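Local coordinates for protein Bd3460 (Bdellovibrio bacteriovorus, PDB 5CEC) that binds the predatory endopeptidase Bd3459 as an ankyrin-repeat immunity protein, probably protecting the predator from its own enzyme during cell invasion, at residues B[166-171]-B[188-193]; B[57-62]-B[89-94]; B[74-79]-B[108-113]. All coordinates share one frame; numbering follows the deposited sequence.

Interaction 1: residues B[166-171]-B[188-193]; sequences TALFAV and ADLKLK
The start of helix 167-174 and the loop that follows helix 177-185 belong to one predicted ankyrin repeat, and here the loop folds back across the first turn of the helix. T166, at the N-cap, meets L192 methyl to methyl: CG2 reaches L192 CD1 at 3.8 Å, the two side chains crossing at about a right angle. Its hydroxyl turns elsewhere. With chi1 at 60°, OG1 sits between the backbone N and the carbonyl carbon and donates to a water 2.9 Å away, which in turn donates to D189 O. The tetrapeptide T166-F169 occupies the position of the TPLH signature of ankyrin repeats, and each of its larger side chains takes a different part of the loop. L168, its CG anti to the backbone N (chi1 -167°), brings CD2 to 3.7 Å from D189 O and to 4.1 Å from L190 CD2. The F169 ring presents its edge, with CZ 3.6 Å from L192 O close to the ring plane; T166 OG1 also lies at that ring's edge. Within the loop, D189 OD1 accepts from K191 N at 3.0 Å, an Asx turn over D189-K191, just before L192.

Interaction 2: residues B[57-62]-B[89-94]; sequences NAQDET and LELKNN
Two carboxamides, one from each loop, are each covered on a face by the opposite segment. L91 lies over one face of the Q59 amide, with L91 CB 4.1 Å from Q59 CD and L91 CD2 3.8 Å from Q59 OE1. At the edge of that amide, Q59 NE2 donates to G63 O and, at 3.3 Å, to a water that also accepts from K92 N, so one solvent molecule bridges side chain and backbone. The N94 carboxamide has T62 over its face: T62 O stands 3.4 Å from N94 CG, a position set by N94 chi1 of 65°, which holds CG between the backbone N and the carbonyl carbon. The same T62 O accepts from N94 N at 2.9 Å (152° at the hydrogen), the donor lying above the carbonyl plane. A second water joins T62 OG1, N93 ND2 and N94 OD1, donating to the last at 2.8 Å. At the other end, L91 CD1 comes within 3.3 Å of N57 O, while N57 OD1 accepts from N88 N. D60 OD1 receives T62 N at 3.1 Å in an Asx turn, shaping the chain just before it meets N94. Both asparagines also bond the partner: N94 ND2 donates to K390 O and N93 ND2 is bonded to S393 OG, both of the Bd3459 chain, while N93 OD1 accepts from E97 N. The two loops run side by side, almost in the same direction, as successive ankyrin loops leading into helices 66-72 and 99-105, with L91 and N93 resting on M68 of the former.

Interaction 3: residues B[74-79]-B[108-113]; sequences GNLDIV and AYDVAE. With SO4 (sulfate ion), chain H.
A108, the N-cap residue of helix 109-117, sets its methyl against a glycine: A108 CB is 3.6 Å from G74 CA. G74 closes helix 66-72 with a Schellman motif, and its positive phi (67°) turns the chain toward the next helix while its lack of a side chain lets the alanine approach closely. D110, in the first turn, has CG between the backbone N and the carbonyl carbon (chi1 55°), and OD2 extends alongside L76, 4.0 Å from L76 CD2. The other L76 methyl, CD1, lies against the D110 backbone oxygen, so this leucine straddles the residue. V111 buries the largest share of any residue here, splitting its methyls. CG1, anti to the backbone N (chi1 169°), meets V79 CG2 at 3.9 Å, the two valines crossing obliquely; CG2 lies instead over the turn ahead of helix 76-84, 3.8 Å from G74 C. A71 and A103 of the inner helices also touch V111. On the first segment, N75 makes no capping bond through its side chain, which bonds A37 O and K154 NZ of the Bd3459 chain. A sulfate, probably from the crystallisation liquor, accepts through O2 from L76 N at 2.9 Å. Its O3 takes an almost straight bond of 2.8 Å from D77 N, K154 NZ of Bd3459 also holds the ion, and the dipole at this helix start would favour its negative charge. Aliphatic packing with one close glycine-alanine approach thus joins corresponding second helices of adjacent predicted repeats, as in an ankyrin solenoid.

Overall arrangement
The three contacts sample one elongated ankyrin stack at different levels. Interactions 2 and 3 lie in the same N-terminal group of ankyrin repeats and alternate along the chain, so that helix 76-84 belongs to the connection of both; their centres lie 18 Å apart and their nearest atoms about 7 Å. Interaction 2 joins successive loops, whereas interaction 3 joins the second helices of two neighbouring predicted repeats. Each meets the Bd3459 chain, interaction 2 through asparagine amides and interaction 3 beside the sulfate, where a lysine of the partner also bonds the anion. Interaction 1 falls in the C-terminal group, across the chain's centre, 32 Å from interaction 2 and 29 Å from interaction 3 between centres, and joins a loop to a helix within a single predicted repeat.

Interaction 1: residues B[166-171]-B[188-193]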
ATOM      1  N   THR B 166      10.531  13.577  25.532  1.00 16.17           N
ATOM      2  CA  THR B 166      11.443  12.874  24.648  1.00 15.16           C
ATOM      3  C   THR B 166      10.798  11.590  24.147  1.00 14.95           C
ATOM      4  O   THR B 166       9.662  11.233  24.505  1.00 15.85           O
ATOM      5  CB  THR B 166      12.720  12.546  25.419  1.00 16.11           C
ATOM      6  OG1 THR B 166      12.352  11.718  26.521  1.00 16.80           O
ATOM      7  CG2 THR B 166      13.387  13.811  25.923  1.00 18.00           C
ATOM      8  N   ALA B 167      11.523  10.887  23.293  1.00 14.25           N
ATOM      9  CA  ALA B 167      11.059   9.594  22.752  1.00 14.54           C
ATOM     10  C   ALA B 167      10.673   8.603  23.820  1.00 14.36           C
ATOM     11  O   ALA B 167       9.746   7.820  23.628  1.00 14.87           O
ATOM     12  CB  ALA B 167      12.112   8.995  21.846  1.00 15.45           C
ATOM     13  N   LEU B 168      11.379   8.638  24.953  1.00 13.60           N
ATOM     14  CA  LEU B 168      11.035   7.745  26.062  1.00 14.76           C
ATOM     15  C   LEU B 168       9.577   7.880  26.476  1.00 14.15           C
ATOM     16  O   LEU B 168       8.950   6.890  26.837  1.00 14.52           O
ATOM     17  CB  LEU B 168      11.974   7.985  27.248  1.00 15.36           C
ATOM     18  CG  LEU B 168      11.906   6.912  28.340  1.00 17.58           C
ATOM     19  CD1 LEU B 168      12.515   5.599  27.863  1.00 19.51           C
ATOM     20  CD2 LEU B 168      12.670   7.362  29.563  1.00 18.40           C
ATOM     21  N   PHE B 169       9.058   9.100  26.451  1.00 14.42           N
ATOM     22  CA  PHE B 169       7.656   9.349  26.816  1.00 14.12           C
ATOM     23  C   PHE B 169       6.702   8.761  25.780  1.00 14.26           C
ATOM     24  O   PHE B 169       5.662   8.178  26.125  1.00 15.43           O
ATOM     25  CB  PHE B 169       7.403  10.863  26.918  1.00 15.18           C
ATOM     26  CG  PHE B 169       7.981  11.499  28.138  1.00 15.36           C
ATOM     27  CD1 PHE B 169       9.349  11.693  28.298  1.00 16.27           C
ATOM     28  CD2 PHE B 169       7.147  11.927  29.144  1.00 16.14           C
ATOM     29  CE1 PHE B 169       9.833  12.293  29.429  1.00 15.69           C
ATOM     30  CE2 PHE B 169       7.627  12.525  30.279  1.00 16.69           C
ATOM     31  CZ  PHE B 169       8.977  12.727  30.424  1.00 16.75           C
ATOM     32  N   ALA B 170       7.015   8.942  24.494  1.00 14.01           N
ATOM     33  CA  ALA B 170       6.145   8.409  23.449  1.00 14.68           C
ATOM     34  C   ALA B 170       6.052   6.896  23.496  1.00 14.82           C
ATOM     35  O   ALA B 170       4.979   6.324  23.383  1.00 14.90           O
ATOM     36  CB  ALA B 170       6.642   8.863  22.086  1.00 15.80           C
ATOM     37  N   VAL B 171       7.203   6.249  23.654  1.00 14.80           N
ATOM     38  CA  VAL B 171       7.258   4.805  23.764  1.00 15.58           C
ATOM     39  C   VAL B 171       6.684   4.328  25.081  1.00 15.43           C
ATOM     40  O   VAL B 171       6.065   3.252  25.143  1.00 15.59           O
ATOM     41  CB  VAL B 171       8.686   4.295  23.518  1.00 18.64           C
ATOM     42  CG1 VAL B 171       8.873   2.857  23.902  1.00 25.03           C
ATOM     43  CG2 VAL B 171       9.107   4.614  22.089  1.00 17.79           C
ATOM     44  N   ALA B 188      19.103   7.285  26.679  1.00 16.08           N
ATOM     45  CA  ALA B 188      17.960   7.997  27.252  1.00 17.53           C
ATOM     46  C   ALA B 188      18.124   8.249  28.742  1.00 17.89           C
ATOM     47  O   ALA B 188      18.470   7.364  29.513  1.00 19.60           O
ATOM     48  CB  ALA B 188      16.646   7.260  26.988  1.00 18.02           C
ATOM     49  N   ASP B 189      17.809   9.475  29.125  1.00 18.57           N
ATOM     50  CA  ASP B 189      17.801   9.927  30.523  1.00 18.89           C
ATOM     51  C   ASP B 189      16.462   9.472  31.086  1.00 19.50           C
ATOM     52  O   ASP B 189      15.453   9.685  30.442  1.00 23.45           O
ATOM     53  CB  ASP B 189      17.970  11.455  30.544  1.00 21.04           C
ATOM     54  CG  ASP B 189      18.088  12.065  31.953  1.00 26.11           C
ATOM     55  OD1 ASP B 189      17.654  11.466  32.968  1.00 31.87           O
ATOM     56  OD2 ASP B 189      18.600  13.221  32.020  1.00 33.35           O
ATOM     57  N   LEU B 190      16.466   8.860  32.260  1.00 20.91           N
ATOM     58  CA  LEU B 190      15.248   8.333  32.915  1.00 20.17           C
ATOM     59  C   LEU B 190      14.521   9.316  33.813  1.00 22.59           C
ATOM     60  O   LEU B 190      13.334   9.110  34.124  1.00 26.47           O
ATOM     61  CB  LEU B 190      15.625   7.119  33.772  1.00 22.94           C
ATOM     62  CG  LEU B 190      16.201   5.959  32.978  1.00 26.10           C
ATOM     63  CD1 LEU B 190      16.822   4.910  33.906  1.00 26.20           C
ATOM     64  CD2 LEU B 190      15.156   5.326  32.056  1.00 31.17           C
ATOM     65  N   LYS B 191      15.191  10.401  34.203  1.00 21.84           N
ATOM     66  CA  LYS B 191      14.667  11.302  35.242  1.00 23.36           C
ATOM     67  C   LYS B 191      13.999  12.564  34.702  1.00 22.49           C
ATOM     68  O   LYS B 191      13.590  13.422  35.482  1.00 26.69           O
ATOM     69  CB  LYS B 191      15.768  11.716  36.227  1.00 27.99           C
ATOM     70  CG  LYS B 191      16.221  10.549  37.114  1.00 32.84           C
ATOM     71  CD  LYS B 191      17.056  10.995  38.311  1.00 38.90           C
ATOM     72  CE  LYS B 191      16.273  11.734  39.399  1.00 45.99           C
ATOM     73  NZ  LYS B 191      15.427  10.830  40.228  1.00 50.38           N
ATOM     74  N   LEU B 192      13.873  12.694  33.391  1.00 18.74           N
ATOM     75  CA  LEU B 192      13.302  13.925  32.846  1.00 19.01           C
ATOM     76  C   LEU B 192      11.831  14.033  33.201  1.00 19.81           C
ATOM     77  O   LEU B 192      11.119  13.032  33.278  1.00 21.83           O
ATOM     78  CB  LEU B 192      13.473  13.982  31.329  1.00 19.33           C
ATOM     79  CG  LEU B 192      14.928  13.964  30.851  1.00 21.66           C
ATOM     80  CD1 LEU B 192      15.019  13.891  29.340  1.00 23.91           C
ATOM     81  CD2 LEU B 192      15.642  15.219  31.335  1.00 22.87           C
ATOM     82  N   LYS B 193      11.381  15.259  33.374  1.00 20.11           N
ATOM     83  CA  LYS B 193       9.971  15.541  33.541  1.00 20.23           C
ATOM     84  C   LYS B 193       9.499  16.451  32.415  1.00 18.62           C
ATOM     85  O   LYS B 193      10.224  17.352  31.987  1.00 20.11           O
ATOM     86  CB  LYS B 193       9.760  16.230  34.880  1.00 22.38           C
ATOM     87  CG  LYS B 193       9.935  15.297  36.067  1.00 26.46           C
ATOM     88  CD  LYS B 193       9.702  15.998  37.384  1.00 29.67           C
ATOM     89  CE  LYS B 193       9.706  14.975  38.508  1.00 34.35           C
ATOM     90  NZ  LYS B 193       9.480  15.608  39.829  1.00 39.99           N
TER
HETATM   91  O   HOH W   1      14.774  10.580  27.600  1.00 18.87           O

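Interaction 2: residues B[57-62]-B[89-94]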
ATOM      1  N   ASN B  57      14.051  24.662  -6.623  1.00 24.24           N
ATOM      2  CA  ASN B  57      13.885  25.144  -5.259  1.00 23.33           C
ATOM      3  C   ASN B  57      12.685  26.069  -5.095  1.00 22.87           C
ATOM      4  O   ASN B  57      12.425  26.516  -3.982  1.00 24.77           O
ATOM      5  CB  ASN B  57      15.173  25.837  -4.793  1.00 23.13           C
ATOM      6  CG  ASN B  57      16.314  24.870  -4.593  1.00 23.59           C
ATOM      7  OD1 ASN B  57      16.113  23.697  -4.230  1.00 22.65           O
ATOM      8  ND2 ASN B  57      17.534  25.344  -4.830  1.00 27.46           N
ATOM      9  N   ALA B  58      11.989  26.410  -6.190  1.00 22.19           N
ATOM     10  CA  ALA B  58      10.784  27.232  -6.059  1.00 21.86           C
ATOM     11  C   ALA B  58       9.669  26.488  -5.311  1.00 22.32           C
ATOM     12  O   ALA B  58       9.458  25.275  -5.491  1.00 24.45           O
ATOM     13  CB  ALA B  58      10.300  27.719  -7.418  1.00 24.62           C
ATOM     14  N   GLN B  59       8.981  27.228  -4.451  1.00 21.51           N
ATOM     15  CA  GLN B  59       7.941  26.663  -3.615  1.00 21.50           C
ATOM     16  C   GLN B  59       6.564  27.123  -4.073  1.00 22.73           C
ATOM     17  O   GLN B  59       6.385  28.268  -4.519  1.00 24.59           O
ATOM     18  CB  GLN B  59       8.200  27.048  -2.166  1.00 19.80           C
ATOM     19  CG  GLN B  59       9.391  26.314  -1.576  1.00 18.93           C
ATOM     20  CD  GLN B  59       9.872  26.918  -0.276  1.00 19.19           C
ATOM     21  OE1 GLN B  59      10.628  27.901  -0.260  1.00 20.73           O
ATOM     22  NE2 GLN B  59       9.413  26.355   0.830  1.00 18.90           N
ATOM     23  N   ASP B  60       5.586  26.234  -3.916  1.00 22.59           N
ATOM     24  CA  ASP B  60       4.236  26.509  -4.331  1.00 22.44           C
ATOM     25  C   ASP B  60       3.459  27.239  -3.235  1.00 22.93           C
ATOM     26  O   ASP B  60       4.043  27.679  -2.233  1.00 21.77           O
ATOM     27  CB  ASP B  60       3.562  25.228  -4.828  1.00 23.28           C
ATOM     28  CG  ASP B  60       3.116  24.288  -3.736  1.00 22.75           C
ATOM     29  OD1 ASP B  60       3.286  24.571  -2.551  1.00 22.54           O
ATOM     30  OD2 ASP B  60       2.548  23.244  -4.112  1.00 25.10           O
ATOM     31  N   GLU B  61       2.147  27.366  -3.423  1.00 23.80           N
ATOM     32  CA  GLU B  61       1.319  28.165  -2.522  1.00 26.41           C
ATOM     33  C   GLU B  61       1.244  27.673  -1.067  1.00 24.48           C
ATOM     34  O   GLU B  61       0.943  28.457  -0.183  1.00 27.00           O
ATOM     35  CB  GLU B  61      -0.091  28.307  -3.094  1.00 31.01           C
ATOM     36  CG  GLU B  61      -0.888  27.007  -3.140  1.00 38.21           C
ATOM     37  CD  GLU B  61      -2.321  27.201  -3.594  1.00 47.42           C
ATOM     38  OE1 GLU B  61      -3.086  27.929  -2.915  1.00 55.48           O
ATOM     39  OE2 GLU B  61      -2.681  26.614  -4.631  1.00 53.61           O
ATOM     40  N   THR B  62       1.539  26.393  -0.821  1.00 22.12           N
ATOM     41  CA  THR B  62       1.616  25.866   0.551  1.00 21.53           C
ATOM     42  C   THR B  62       3.063  25.561   0.996  1.00 19.28           C
ATOM     43  O   THR B  62       3.272  24.958   2.036  1.00 19.86           O
ATOM     44  CB  THR B  62       0.737  24.604   0.765  1.00 21.56           C
ATOM     45  OG1 THR B  62       1.361  23.436   0.208  1.00 22.09           O
ATOM     46  CG2 THR B  62      -0.657  24.778   0.177  1.00 24.37           C
ATOM     47  N   LEU B  89      17.986  20.900   0.391  1.00 15.17           N
ATOM     48  CA  LEU B  89      17.322  19.901   1.210  1.00 15.83           C
ATOM     49  C   LEU B  89      16.499  20.450   2.339  1.00 15.84           C
ATOM     50  O   LEU B  89      15.691  19.715   2.920  1.00 15.59           O
ATOM     51  CB  LEU B  89      18.332  18.900   1.776  1.00 17.35           C
ATOM     52  CG  LEU B  89      19.269  18.161   0.809  1.00 16.56           C
ATOM     53  CD1 LEU B  89      20.120  17.140   1.528  1.00 18.46           C
ATOM     54  CD2 LEU B  89      18.474  17.498  -0.306  1.00 18.89           C
ATOM     55  N   GLU B  90      16.671  21.722   2.657  1.00 15.59           N
ATOM     56  CA  GLU B  90      16.194  22.288   3.916  1.00 15.27           C
ATOM     57  C   GLU B  90      15.041  23.274   3.806  1.00 15.36           C
ATOM     58  O   GLU B  90      14.590  23.841   4.830  1.00 16.31           O
ATOM     59  CB  GLU B  90      17.358  22.894   4.681  1.00 16.00           C
ATOM     60  CG  GLU B  90      18.513  21.948   4.919  1.00 16.62           C
ATOM     61  CD  GLU B  90      18.163  20.637   5.569  1.00 16.71           C
ATOM     62  OE1 GLU B  90      17.178  20.541   6.328  1.00 17.18           O
ATOM     63  OE2 GLU B  90      18.899  19.662   5.317  1.00 17.48           O
ATOM     64  N   LEU B  91      14.502  23.435   2.602  1.00 15.46           N
ATOM     65  CA  LEU B  91      13.286  24.239   2.467  1.00 15.60           C
ATOM     66  C   LEU B  91      12.167  23.583   3.256  1.00 15.19           C
ATOM     67  O   LEU B  91      12.161  22.370   3.482  1.00 15.31           O
ATOM     68  CB  LEU B  91      12.925  24.440   1.007  1.00 17.36           C
ATOM     69  CG  LEU B  91      13.985  25.195   0.189  1.00 18.01           C
ATOM     70  CD1 LEU B  91      13.655  25.155  -1.279  1.00 19.27           C
ATOM     71  CD2 LEU B  91      14.104  26.625   0.678  1.00 19.60           C
ATOM     72  N   LYS B  92      11.222  24.400   3.708  1.00 15.63           N
ATOM     73  CA  LYS B  92      10.124  23.959   4.557  1.00 15.56           C
ATOM     74  C   LYS B  92       8.789  24.385   3.993  1.00 15.93           C
ATOM     75  O   LYS B  92       8.653  25.490   3.446  1.00 17.66           O
ATOM     76  CB  LYS B  92      10.271  24.527   5.967  1.00 16.07           C
ATOM     77  CG  LYS B  92      11.453  23.940   6.699  1.00 17.28           C
ATOM     78  CD  LYS B  92      11.725  24.665   7.969  1.00 20.21           C
ATOM     79  CE  LYS B  92      12.911  24.097   8.685  1.00 23.85           C
ATOM     80  NZ  LYS B  92      13.414  25.112   9.648  1.00 27.47           N
ATOM     81  N   ASN B  93       7.800  23.508   4.115  1.00 15.00           N
ATOM     82  CA  ASN B  93       6.426  23.890   3.735  1.00 15.29           C
ATOM     83  C   ASN B  93       5.768  24.727   4.817  1.00 15.12           C
ATOM     84  O   ASN B  93       6.384  25.061   5.819  1.00 17.49           O
ATOM     85  CB  ASN B  93       5.591  22.664   3.392  1.00 15.67           C
ATOM     86  CG  ASN B  93       5.115  21.922   4.623  1.00 14.87           C
ATOM     87  OD1 ASN B  93       5.824  21.863   5.617  1.00 16.04           O
ATOM     88  ND2 ASN B  93       3.881  21.413   4.600  1.00 15.18           N
ATOM     89  N   ASN B  94       4.477  24.995   4.655  1.00 17.13           N
ATOM     90  CA  ASN B  94       3.746  25.766   5.683  1.00 17.48           C
ATOM     91  C   ASN B  94       3.599  25.070   7.033  1.00 18.46           C
ATOM     92  O   ASN B  94       3.442  25.745   8.042  1.00 23.44           O
ATOM     93  CB  ASN B  94       2.399  26.282   5.156  1.00 17.85           C
ATOM     94  CG  ASN B  94       1.402  25.180   4.814  1.00 17.77           C
ATOM     95  OD1 ASN B  94       1.725  23.996   4.798  1.00 17.84           O
ATOM     96  ND2 ASN B  94       0.205  25.582   4.478  1.00 19.94           N
TER
HETATM   97  O   HOH W   2      11.364  27.293   3.281  1.00 23.66           O
HETATM   98  O   HOH W   3       1.733  22.172   2.672  1.00 17.17           O

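Interaction 3: residues B[74-79]-B[108-113]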
ATOM      1  N   GLY B  74       7.081   8.690  -1.052  1.00 19.36           N
ATOM      2  CA  GLY B  74       7.951   7.529  -0.933  1.00 20.31           C
ATOM      3  C   GLY B  74       8.617   7.113  -2.230  1.00 19.79           C
ATOM      4  O   GLY B  74       8.841   5.921  -2.468  1.00 21.53           O
ATOM      5  N   ASN B  75       8.966   8.099  -3.052  1.00 20.01           N
ATOM      6  CA  ASN B  75       9.409   7.857  -4.414  1.00 20.74           C
ATOM      7  C   ASN B  75      10.923   8.010  -4.457  1.00 20.03           C
ATOM      8  O   ASN B  75      11.456   9.064  -4.780  1.00 22.11           O
ATOM      9  CB  ASN B  75       8.662   8.780  -5.357  1.00 21.12           C
ATOM     10  CG  ASN B  75       7.163   8.540  -5.302  1.00 20.70           C
ATOM     11  OD1 ASN B  75       6.716   7.392  -5.277  1.00 24.09           O
ATOM     12  ND2 ASN B  75       6.386   9.602  -5.304  1.00 23.03           N
ATOM     13  N   LEU B  76      11.600   6.919  -4.124  1.00 21.17           N
ATOM     14  CA  LEU B  76      13.041   6.908  -3.992  1.00 21.00           C
ATOM     15  C   LEU B  76      13.807   7.240  -5.270  1.00 21.50           C
ATOM     16  O   LEU B  76      14.742   8.051  -5.241  1.00 21.26           O
ATOM     17  CB  LEU B  76      13.493   5.568  -3.441  1.00 22.26           C
ATOM     18  CG  LEU B  76      14.972   5.404  -3.162  1.00 23.06           C
ATOM     19  CD1 LEU B  76      15.483   6.440  -2.175  1.00 24.51           C
ATOM     20  CD2 LEU B  76      15.184   4.003  -2.627  1.00 25.90           C
ATOM     21  N   ASP B  77      13.416   6.644  -6.394  1.00 21.72           N
ATOM     22  CA  ASP B  77      14.078   6.976  -7.667  1.00 22.35           C
ATOM     23  C   ASP B  77      13.950   8.454  -7.999  1.00 21.03           C
ATOM     24  O   ASP B  77      14.906   9.078  -8.456  1.00 22.86           O
ATOM     25  CB  ASP B  77      13.545   6.099  -8.810  1.00 24.62           C
ATOM     26  CG  ASP B  77      14.122   4.687  -8.779  1.00 30.27           C
ATOM     27  OD1 ASP B  77      14.943   4.390  -7.886  1.00 36.99           O
ATOM     28  OD2 ASP B  77      13.766   3.867  -9.652  1.00 38.92           O
ATOM     29  N   ILE B  78      12.787   9.042  -7.741  1.00 20.88           N
ATOM     30  CA  ILE B  78      12.596  10.466  -8.015  1.00 19.68           C
ATOM     31  C   ILE B  78      13.430  11.306  -7.045  1.00 20.15           C
ATOM     32  O   ILE B  78      14.082  12.266  -7.459  1.00 19.77           O
ATOM     33  CB  ILE B  78      11.121  10.862  -7.991  1.00 21.35           C
ATOM     34  CG1 ILE B  78      10.365  10.167  -9.130  1.00 21.84           C
ATOM     35  CG2 ILE B  78      10.979  12.378  -8.071  1.00 20.90           C
ATOM     36  CD1 ILE B  78       8.856  10.341  -9.078  1.00 22.24           C
ATOM     37  N   VAL B  79      13.483  10.920  -5.777  1.00 18.38           N
ATOM     38  CA  VAL B  79      14.337  11.623  -4.816  1.00 18.24           C
ATOM     39  C   VAL B  79      15.789  11.558  -5.286  1.00 18.47           C
ATOM     40  O   VAL B  79      16.467  12.562  -5.273  1.00 19.65           O
ATOM     41  CB  VAL B  79      14.181  11.047  -3.398  1.00 17.96           C
ATOM     42  CG1 VAL B  79      15.267  11.524  -2.440  1.00 17.26           C
ATOM     43  CG2 VAL B  79      12.832  11.445  -2.863  1.00 18.34           C
ATOM     44  N   ALA B 108       8.152   6.741   4.743  1.00 15.54           N
ATOM     45  CA  ALA B 108       9.038   6.506   3.611  1.00 15.26           C
ATOM     46  C   ALA B 108      10.470   6.443   4.126  1.00 15.03           C
ATOM     47  O   ALA B 108      11.282   7.327   3.907  1.00 15.78           O
ATOM     48  CB  ALA B 108       8.879   7.573   2.558  1.00 15.00           C
ATOM     49  N   TYR B 109      10.764   5.372   4.845  1.00 16.08           N
ATOM     50  CA  TYR B 109      12.032   5.255   5.539  1.00 15.91           C
ATOM     51  C   TYR B 109      13.203   4.914   4.629  1.00 16.64           C
ATOM     52  O   TYR B 109      14.325   5.294   4.937  1.00 17.81           O
ATOM     53  CB  TYR B 109      11.893   4.277   6.704  1.00 15.95           C
ATOM     54  CG  TYR B 109      11.204   4.942   7.879  1.00 16.07           C
ATOM     55  CD1 TYR B 109      11.881   5.873   8.658  1.00 16.19           C
ATOM     56  CD2 TYR B 109       9.859   4.692   8.198  1.00 16.64           C
ATOM     57  CE1 TYR B 109      11.282   6.516   9.725  1.00 16.02           C
ATOM     58  CE2 TYR B 109       9.242   5.339   9.260  1.00 15.24           C
ATOM     59  CZ  TYR B 109       9.952   6.243  10.029  1.00 15.48           C
ATOM     60  OH  TYR B 109       9.399   6.878  11.109  1.00 15.71           O
ATOM     61  N   ASP B 110      12.945   4.278   3.491  1.00 17.81           N
ATOM     62  CA  ASP B 110      13.982   4.197   2.453  1.00 18.82           C
ATOM     63  C   ASP B 110      14.426   5.584   1.957  1.00 17.67           C
ATOM     64  O   ASP B 110      15.628   5.867   1.794  1.00 19.36           O
ATOM     65  CB  ASP B 110      13.527   3.312   1.274  1.00 21.07           C
ATOM     66  CG  ASP B 110      12.133   3.764   0.616  1.00 26.10           C
ATOM     67  OD1 ASP B 110      11.287   4.563   1.203  1.00 27.10           O
ATOM     68  OD2 ASP B 110      11.902   3.288  -0.527  1.00 33.87           O
ATOM     69  N   VAL B 111      13.448   6.451   1.738  1.00 17.24           N
ATOM     70  CA  VAL B 111      13.717   7.812   1.337  1.00 16.65           C
ATOM     71  C   VAL B 111      14.444   8.549   2.458  1.00 15.93           C
ATOM     72  O   VAL B 111      15.421   9.286   2.223  1.00 16.11           O
ATOM     73  CB  VAL B 111      12.430   8.552   0.923  1.00 16.63           C
ATOM     74  CG1 VAL B 111      12.710  10.035   0.760  1.00 16.73           C
ATOM     75  CG2 VAL B 111      11.864   7.982  -0.372  1.00 17.90           C
ATOM     76  N   ALA B 112      13.988   8.353   3.681  1.00 14.86           N
ATOM     77  CA  ALA B 112      14.613   9.034   4.819  1.00 15.78           C
ATOM     78  C   ALA B 112      16.105   8.649   4.867  1.00 15.66           C
ATOM     79  O   ALA B 112      16.969   9.531   5.054  1.00 16.13           O
ATOM     80  CB  ALA B 112      13.936   8.654   6.132  1.00 15.79           C
ATOM     81  N   GLU B 113      16.413   7.353   4.726  1.00 17.22           N
ATOM     82  CA  GLU B 113      17.806   6.928   4.726  1.00 17.91           C
ATOM     83  C   GLU B 113      18.613   7.586   3.637  1.00 17.34           C
ATOM     84  O   GLU B 113      19.746   8.006   3.892  1.00 18.65           O
ATOM     85  CB  GLU B 113      17.953   5.406   4.653  1.00 17.79           C
ATOM     86  CG  GLU B 113      17.480   4.705   5.918  1.00 19.71           C
ATOM     87  CD  GLU B 113      18.362   5.040   7.091  1.00 23.60           C
ATOM     88  OE1 GLU B 113      19.528   4.599   7.109  1.00 29.59           O
ATOM     89  OE2 GLU B 113      17.912   5.816   7.944  1.00 25.86           O
TER
HETATM   90  S   SO4 H 301      10.794   3.707  -5.727  1.00 33.55           S
HETATM   91  O1  SO4 H 301      11.861   2.728  -5.360  1.00 39.33           O
HETATM   92  O2  SO4 H 301      10.253   4.380  -4.514  1.00 30.89           O
HETATM   93  O3  SO4 H 301      11.351   4.705  -6.646  1.00 32.99           O
HETATM   94  O4  SO4 H 301       9.737   2.916  -6.426  1.00 36.39           O